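PDB 1OMO: alanine dehydrogenase from Archaeoglobus fulgidus, which catalyses the NAD-dependent oxidative deamination of L-alanine to pyruvate and the reverse reductive amination, working as a homodimer. Local coordinates for the interface of chains A and B. Sequence-based numbering; all coordinates share one arbitrary frame. Chains: chain A/B, alanine dehydrogenase.

The interface of chains A and B. Residues chain A 37, 57, 62, 90; chain B 44-46.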
# COMPACT_ATOMS: atom_id res chain seq x y z
N GLN A 37 4.02 -4.79 -13.45
CA GLN A 37 3.12 -5.42 -12.52
C GLN A 37 2.38 -4.27 -11.78
O GLN A 37 2.99 -3.25 -11.43
CB GLN A 37 4.02 -6.29 -11.63
CG GLN A 37 3.40 -7.13 -10.53
CD GLN A 37 4.48 -7.93 -9.77
OE1 GLN A 37 5.63 -7.47 -9.61
NE2 GLN A 37 4.11 -9.12 -9.29
N HIS A 57 5.51 -2.16 -10.24
CA HIS A 57 6.84 -2.62 -10.58
C HIS A 57 7.02 -2.59 -12.10
O HIS A 57 6.19 -3.17 -12.85
CB HIS A 57 7.01 -4.05 -10.08
CG HIS A 57 8.28 -4.71 -10.52
ND1 HIS A 57 8.39 -6.08 -10.68
CD2 HIS A 57 9.50 -4.21 -10.81
CE1 HIS A 57 9.62 -6.38 -11.06
NE2 HIS A 57 10.31 -5.26 -11.15
N ALA A 62 10.62 -0.70 -8.14
CA ALA A 62 9.36 -1.05 -7.51
C ALA A 62 9.13 0.11 -6.57
O ALA A 62 10.09 0.79 -6.19
CB ALA A 62 9.48 -2.36 -6.75
N PRO A 90 14.06 -3.86 -6.79
CA PRO A 90 13.40 -5.17 -6.87
C PRO A 90 14.34 -6.35 -6.51
O PRO A 90 13.86 -7.45 -6.20
CB PRO A 90 12.92 -5.23 -8.32
CG PRO A 90 12.79 -3.79 -8.73
CD PRO A 90 14.04 -3.19 -8.10
N LEU B 44 3.72 -7.61 -4.29
CA LEU B 44 4.44 -7.30 -5.50
C LEU B 44 5.47 -8.42 -5.46
O LEU B 44 6.34 -8.44 -4.59
CB LEU B 44 5.10 -5.93 -5.36
CG LEU B 44 4.99 -4.88 -6.46
CD1 LEU B 44 3.54 -4.66 -6.83
CD2 LEU B 44 5.62 -3.61 -5.94
N GLU B 45 5.37 -9.38 -6.38
CA GLU B 45 6.31 -10.50 -6.41
C GLU B 45 7.52 -10.28 -7.33
O GLU B 45 7.38 -9.87 -8.48
CB GLU B 45 5.58 -11.78 -6.85
CG GLU B 45 4.43 -12.20 -5.97
CD GLU B 45 4.85 -12.39 -4.53
OE1 GLU B 45 5.96 -12.90 -4.30
OE2 GLU B 45 4.08 -12.02 -3.62
N PHE B 46 8.71 -10.55 -6.83
CA PHE B 46 9.88 -10.40 -7.65
C PHE B 46 10.56 -11.73 -7.76
O PHE B 46 10.24 -12.68 -7.03
CB PHE B 46 10.84 -9.43 -7.03
CG PHE B 46 10.21 -8.17 -6.60
CD1 PHE B 46 10.05 -7.90 -5.25
CD2 PHE B 46 9.79 -7.23 -7.54
CE1 PHE B 46 9.48 -6.71 -4.84
CE2 PHE B 46 9.23 -6.04 -7.14
CZ PHE B 46 9.07 -5.77 -5.78
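The side-chain amide of A:Gln37 lies against the backbone of B:Glu45, and as modelled its oxygen OE1 accepts a hydrogen bond of 3.3 Å from the imidazole ND1 of A:His57. The oxygen lies nearly in the imidazole plane, while the donor tilts 20° from the amide plane. Glutamine suits a place that needs reach: with CG anti to the backbone N (chi1 -179°) and the chain extended beyond it, the amide arrives at the partner strand. There, as modelled, NE2 gives a weak hydrogen bond to B:Glu45 O at 3.4 Å. The orientation is doubtful: A:Gln37 OE1 is 3.2 Å from B:Glu45 O, two acceptors, and A:Gln37 NE2 is 3.2 Å from B:Glu45 N, whose N-H points towards it. Exchanging the amide ends would probably let NE2 donate to that O and OE1 accept from that N, with A:His57 ND1 then the acceptor.

A:His57 also serves as a flat surface for B:Phe46. The CD2–CE2 edge of the phenyl ring points at one imidazole face, the planes turned 77° apart. A:Ala62 CB, small enough to let the ring in, meets B:Phe46 CZ at 3.6 Å. A:Pro90 lays CA over the centre of one phenyl face, and A:Pro90 CB, in its rigid ring, comes to 3.8 Å from B:Phe46 CD2; the opposite face has B:Leu44 O near its rim. Replacing A:His57 with an alanine would probably leave the phenyl edge without its aromatic face and the A:Gln37 amide freer to turn.

Loop residues A:Gln37 and A:Pro90 join A:His57 (strand 50-58) and A:Ala62 (strand 61-69) in receiving strand 42-46 of chain B, within the two-fold beta-sandwich dimer interface, about 12 Å from patch centre to active-site A:Lys65.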